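Local coordinates for protein Ton_1535 (PDB 3ZPJ) that is of unknown function but folds as an alpha-solenoid of stacked helices with a left-handed helical turn, at residues 31-36 and 78-83; 1-6 and 24-29. All blocks are in the same frame, centred on the assembly; numbering follows the deposited sequence.

Interaction 1. Residues 31-36 and 78-83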
loop_
_atom_site.group_PDB
_atom_site.type_symbol
_atom_site.label_atom_id
_atom_site.label_comp_id
_atom_site.label_asym_id
_atom_site.label_seq_id
_atom_site.Cartn_x
_atom_site.Cartn_y
_atom_site.Cartn_z
ATOM N N GLU A 31 3.975 4.888 -26.086
ATOM C CA GLU A 31 3.020 5.931 -25.756
ATOM C C GLU A 31 1.651 5.649 -26.396
ATOM O O GLU A 31 0.615 5.839 -25.767
ATOM C CB GLU A 31 3.564 7.293 -26.179
ATOM C CG GLU A 31 2.799 8.470 -25.605
ATOM C CD GLU A 31 2.944 8.586 -24.102
ATOM O OE1 GLU A 31 3.876 7.967 -23.540
ATOM O OE2 GLU A 31 2.122 9.300 -23.489
ATOM N N GLN A 32 1.647 5.166 -27.634
ATOM C CA GLN A 32 0.393 4.753 -28.272
ATOM C C GLN A 32 -0.321 3.672 -27.461
ATOM O O GLN A 32 -1.539 3.652 -27.391
ATOM C CB GLN A 32 0.642 4.254 -29.698
ATOM C CG GLN A 32 1.140 5.327 -30.641
ATOM C CD GLN A 32 1.348 4.800 -32.038
ATOM O OE1 GLN A 32 1.423 3.593 -32.239
ATOM N NE2 GLN A 32 1.440 5.696 -33.015
ATOM N N VAL A 33 0.451 2.787 -26.837
ATOM C CA VAL A 33 -0.105 1.653 -26.130
ATOM C C VAL A 33 -0.663 2.085 -24.781
ATOM O O VAL A 33 -1.737 1.629 -24.381
ATOM C CB VAL A 33 0.950 0.535 -25.961
ATOM C CG1 VAL A 33 0.409 -0.606 -25.123
ATOM C CG2 VAL A 33 1.359 0.025 -27.304
ATOM N N GLN A 34 0.091 2.944 -24.092
ATOM C CA GLN A 34 -0.373 3.674 -22.917
ATOM C C GLN A 34 -1.719 4.340 -23.164
ATOM O O GLN A 34 -2.647 4.214 -22.372
ATOM C CB GLN A 34 0.620 4.787 -22.553
ATOM C CG GLN A 34 1.955 4.319 -22.031
ATOM C CD GLN A 34 1.894 3.933 -20.573
ATOM O OE1 GLN A 34 0.813 3.679 -20.033
ATOM N NE2 GLN A 34 3.058 3.893 -19.919
ATOM N N VAL A 35 -1.814 5.081 -24.256
ATOM C CA VAL A 35 -3.033 5.809 -24.521
ATOM C C VAL A 35 -4.158 4.822 -24.777
ATOM O O VAL A 35 -5.225 4.908 -24.158
ATOM C CB VAL A 35 -2.860 6.768 -25.701
ATOM C CG1 VAL A 35 -4.194 7.366 -26.107
ATOM C CG2 VAL A 35 -1.885 7.859 -25.322
ATOM N N LEU A 36 -3.909 3.871 -25.675
ATOM C CA LEU A 36 -4.944 2.921 -26.063
ATOM C C LEU A 36 -5.499 2.226 -24.829
ATOM O O LEU A 36 -6.716 2.177 -24.628
ATOM C CB LEU A 36 -4.414 1.910 -27.078
ATOM C CG LEU A 36 -4.113 2.472 -28.470
ATOM C CD1 LEU A 36 -3.248 1.511 -29.271
ATOM C CD2 LEU A 36 -5.396 2.771 -29.222
ATOM N N SER A 78 3.708 -5.595 -20.948
ATOM C CA SER A 78 3.377 -5.387 -19.531
ATOM C C SER A 78 2.177 -4.486 -19.373
ATOM O O SER A 78 1.280 -4.766 -18.574
ATOM C CB SER A 78 4.547 -4.766 -18.778
ATOM O OG SER A 78 5.618 -5.671 -18.701
ATOM N N ILE A 79 2.176 -3.394 -20.129
ATOM C CA ILE A 79 1.047 -2.466 -20.151
ATOM C C ILE A 79 -0.249 -3.183 -20.536
ATOM O O ILE A 79 -1.270 -3.071 -19.857
ATOM C CB ILE A 79 1.343 -1.295 -21.081
ATOM C CG1 ILE A 79 2.628 -0.600 -20.603
ATOM C CG2 ILE A 79 0.158 -0.312 -21.138
ATOM C CD1 ILE A 79 2.996 0.646 -21.376
ATOM N N ILE A 80 -0.187 -3.961 -21.604
ATOM C CA ILE A 80 -1.328 -4.749 -22.037
ATOM C C ILE A 80 -1.738 -5.750 -20.956
ATOM O O ILE A 80 -2.926 -5.951 -20.692
ATOM C CB ILE A 80 -0.984 -5.478 -23.348
ATOM C CG1 ILE A 80 -0.851 -4.444 -24.478
ATOM C CG2 ILE A 80 -2.010 -6.561 -23.653
ATOM C CD1 ILE A 80 -0.226 -4.976 -25.747
ATOM N N ALA A 81 -0.738 -6.354 -20.324
ATOM C CA ALA A 81 -0.959 -7.394 -19.317
ATOM C C ALA A 81 -1.706 -6.902 -18.084
ATOM O O ALA A 81 -2.619 -7.563 -17.619
ATOM C CB ALA A 81 0.360 -8.020 -18.899
ATOM N N SER A 82 -1.303 -5.756 -17.544
ATOM C CA SER A 82 -1.962 -5.247 -16.346
ATOM C C SER A 82 -3.380 -4.747 -16.636
ATOM O O SER A 82 -4.260 -4.910 -15.798
ATOM C CB SER A 82 -1.120 -4.197 -15.594
ATOM O OG SER A 82 -0.879 -3.042 -16.365
ATOM N N THR A 83 -3.625 -4.202 -17.828
ATOM C CA THR A 83 -4.976 -3.748 -18.148
ATOM C C THR A 83 -5.956 -4.920 -18.324
ATOM O O THR A 83 -7.131 -4.821 -17.941
ATOM C CB THR A 83 -5.021 -2.768 -19.358
ATOM O OG1 THR A 83 -4.940 -3.495 -20.578
ATOM C CG2 THR A 83 -3.872 -1.788 -19.296
#
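Ile79 points its side chain at helix 29-45 and meets Val33 and Gln34 there. Its CD1 methyl sits over the flat face of the Gln34 amide, 3.6 Å from CD and as close to NE2, with OE1 somewhat farther off, so Ile79 meets the flat side of the amide. The CG2 branch of Ile79 packs against Val33 CG1 at 4.0 Å, and the same Val33 methyl reaches Ile80 CG1, 4.1 Å away, the Val33 and Ile80 side chains crossing at about a right angle. Val33 CG1 is turned anti to its own backbone N (chi1 175°), which aims it between the two isoleucines. Gln34 starts from a CB directed away from helix 70-86, and a bend at chi2 (-80°) folds its amide back over the isoleucine methyl. With alanine in place of this glutamine the amide would be gone, and Ile79 CD1 would probably lose its packing partner on that side.

The helices run almost parallel, 11° apart with axes 9.9 Å from each other at these segments. Helices 29-45 and 70-86 are next but one in sequence and pack side by side in the alpha-solenoid. Helix 53-66, which lies between the two in sequence, packs on Val33 through Ile63, while Phe96 of helix 90-104 covers Ile80 and Thr37 of helix 29-45 extends the contact with Ile79.

Interaction 2. Residues 1-6 and 24-29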
loop_
_atom_site.group_PDB
_atom_site.type_symbol
_atom_site.label_atom_id
_atom_site.label_comp_id
_atom_site.label_asym_id
_atom_site.label_seq_id
_atom_site.Cartn_x
_atom_site.Cartn_y
_atom_site.Cartn_z
ATOM N N MET A 1 1.579 16.020 -26.455
ATOM C CA MET A 1 0.913 16.591 -25.264
ATOM C C MET A 1 -0.390 17.321 -25.633
ATOM O O MET A 1 -1.429 17.103 -25.012
ATOM C CB MET A 1 1.844 17.513 -24.487
ATOM C CG MET A 1 1.729 17.460 -22.945
ATOM S SD MET A 1 2.053 15.875 -22.114
ATOM C CE MET A 1 2.787 16.420 -20.576
ATOM N N THR A 2 -0.361 18.159 -26.661
ATOM C CA THR A 2 -1.623 18.662 -27.178
ATOM C C THR A 2 -2.345 17.560 -27.956
ATOM O O THR A 2 -3.571 17.549 -28.043
ATOM C CB THR A 2 -1.487 19.972 -28.015
ATOM O OG1 THR A 2 -0.868 19.708 -29.278
ATOM C CG2 THR A 2 -0.687 21.016 -27.265
ATOM N N THR A 3 -1.590 16.620 -28.511
ATOM C CA THR A 3 -2.224 15.497 -29.175
ATOM C C THR A 3 -3.031 14.675 -28.167
ATOM O O THR A 3 -4.141 14.237 -28.461
ATOM C CB THR A 3 -1.218 14.603 -29.907
ATOM O OG1 THR A 3 -0.578 15.351 -30.952
ATOM C CG2 THR A 3 -1.933 13.428 -30.526
ATOM N N LEU A 4 -2.478 14.478 -26.976
ATOM C CA LEU A 4 -3.193 13.761 -25.928
ATOM C C LEU A 4 -4.451 14.513 -25.473
ATOM O O LEU A 4 -5.423 13.907 -25.015
ATOM C CB LEU A 4 -2.297 13.502 -24.709
ATOM C CG LEU A 4 -0.986 12.725 -24.796
ATOM C CD1 LEU A 4 -0.601 12.305 -23.408
ATOM C CD2 LEU A 4 -1.072 11.520 -25.699
ATOM N N GLU A 5 -4.416 15.835 -25.575
ATOM C CA GLU A 5 -5.547 16.664 -25.172
ATOM C C GLU A 5 -6.681 16.501 -26.184
ATOM O O GLU A 5 -7.838 16.326 -25.803
ATOM C CB GLU A 5 -5.122 18.133 -25.067
ATOM C CG GLU A 5 -5.934 18.971 -24.078
ATOM C CD GLU A 5 -5.547 20.453 -24.087
ATOM O OE1 GLU A 5 -4.444 20.801 -24.563
ATOM O OE2 GLU A 5 -6.354 21.277 -23.621
ATOM N N GLU A 6 -6.337 16.553 -27.469
ATOM C CA GLU A 6 -7.288 16.290 -28.547
ATOM C C GLU A 6 -7.926 14.897 -28.434
ATOM O O GLU A 6 -9.133 14.734 -28.592
ATOM C CB GLU A 6 -6.600 16.448 -29.901
ATOM C CG GLU A 6 -6.031 17.837 -30.102
ATOM C CD GLU A 6 -5.319 18.012 -31.430
ATOM O OE1 GLU A 6 -4.800 17.015 -31.980
ATOM O OE2 GLU A 6 -5.277 19.159 -31.922
ATOM N N TYR A 24 -2.364 7.476 -33.830
ATOM C CA TYR A 24 -1.223 7.235 -34.697
ATOM C C TYR A 24 -0.425 8.505 -34.958
ATOM O O TYR A 24 0.725 8.463 -35.391
ATOM C CB TYR A 24 -1.687 6.501 -35.944
ATOM C CG TYR A 24 -2.377 5.237 -35.494
ATOM C CD1 TYR A 24 -1.637 4.116 -35.137
ATOM C CD2 TYR A 24 -3.755 5.196 -35.323
ATOM C CE1 TYR A 24 -2.256 2.966 -34.677
ATOM C CE2 TYR A 24 -4.384 4.054 -34.861
ATOM C CZ TYR A 24 -3.631 2.940 -34.540
ATOM O OH TYR A 24 -4.253 1.801 -34.081
ATOM N N GLU A 25 -1.019 9.637 -34.614
ATOM C CA GLU A 25 -0.284 10.892 -34.606
ATOM C C GLU A 25 0.646 10.966 -33.399
ATOM O O GLU A 25 1.383 11.932 -33.235
ATOM C CB GLU A 25 -1.246 12.081 -34.632
ATOM C CG GLU A 25 -2.031 12.173 -35.933
ATOM C CD GLU A 25 -3.009 13.330 -35.955
ATOM O OE1 GLU A 25 -3.025 14.115 -34.983
ATOM O OE2 GLU A 25 -3.758 13.453 -36.949
ATOM N N ILE A 26 0.602 9.948 -32.547
ATOM C CA ILE A 26 1.556 9.850 -31.462
ATOM C C ILE A 26 2.819 9.198 -31.993
ATOM O O ILE A 26 2.755 8.182 -32.683
ATOM C CB ILE A 26 1.007 9.038 -30.288
ATOM C CG1 ILE A 26 -0.182 9.768 -29.667
ATOM C CG2 ILE A 26 2.097 8.809 -29.227
ATOM C CD1 ILE A 26 -0.665 9.138 -28.396
ATOM N N GLU A 27 3.963 9.799 -31.684
ATOM C CA GLU A 27 5.239 9.298 -32.172
ATOM C C GLU A 27 5.563 7.929 -31.590
ATOM O O GLU A 27 5.591 6.921 -32.300
ATOM C CB GLU A 27 6.356 10.281 -31.831
ATOM C CG GLU A 27 6.272 11.584 -32.601
ATOM C CD GLU A 27 7.412 12.535 -32.268
ATOM O OE1 GLU A 27 7.528 12.948 -31.086
ATOM O OE2 GLU A 27 8.192 12.867 -33.190
ATOM N N ASP A 28 5.792 7.905 -30.286
ATOM C CA ASP A 28 6.231 6.704 -29.611
ATOM C C ASP A 28 5.134 5.639 -29.531
ATOM O O ASP A 28 4.010 5.938 -29.136
ATOM C CB ASP A 28 6.686 7.071 -28.214
ATOM C CG ASP A 28 7.485 5.983 -27.571
ATOM O OD1 ASP A 28 8.476 5.536 -28.190
ATOM O OD2 ASP A 28 7.124 5.585 -26.448
ATOM N N PRO A 29 5.463 4.400 -29.928
ATOM C CA PRO A 29 4.648 3.175 -29.848
ATOM C C PRO A 29 4.208 2.834 -28.440
ATOM O O PRO A 29 3.028 2.552 -28.195
ATOM C CB PRO A 29 5.610 2.094 -30.345
ATOM C CG PRO A 29 6.425 2.810 -31.357
ATOM C CD PRO A 29 6.634 4.207 -30.801
#
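Thr3 and Ile26 lie nearest each other in the backbone, their CA atoms 7.2 Å apart, where the first turn of helix 2-12 runs past an irregular connection. That connection is the link between helix 16-22 and helix 29-45, so the contact belongs to the N-terminal end of the alpha-solenoid, where the opening helix folds back over the loop that leads into the third.

Ile26 carries most of the packing from the loop side. Its extended backbone (psi 132°) separates the turn at Glu25 from the approach to helix 29-45, and its side chain offers two carbons to the helix, of which CG1 faces Thr3 CG2 at 4.1 Å. With chi1 at -63° Thr3 OG1 lies beside the backbone N and CG2 anti to it, which turns the methyl toward Ile26; the CB of Glu25 flanks the same methyl at 4.4 Å. Leu4 leaves its helix obliquely to the loop, and its side chain also rests on Glu31 and Val35 of helix 29-45.

At the outer margin the carboxylates of Glu6 and Glu25 approach each other, OE1 to OE1 4.5 Å. Lys22 forms a salt bridge with Glu25 OE1 and a long, weak ion pair with Glu6 OE1, and so probably eases the repulsion between the two acids. Deeper in, the tightest touch is methyl on methyl: Leu4 CD2 meets Ile26 CD1 at 3.6 Å, the side chains set about at right angles.

How the interactions relate
Helix 29-45 joins the two contacts, whose centres are 14 Å apart. Residues 31-36 pack on helix 70-86 in interaction 1, and the same turns also receive the loop of interaction 2. Gln32 NE2 probably donates a hydrogen bond to Ile26 O, 2.8 Å away, tying the loop to the helix. Val35 CG2 touches Ile26 CD1 at 3.5 Å, and Glu31 CG lies 3.7 Å from Ile26 CG2. Asp28 caps the start of this helix through OD2 on Glu31 N. Interaction 2 lies at the N-terminal end of the solenoid, and interaction 1 lies one step farther along; with the protein's function unknown, neither contact can be tied to a site.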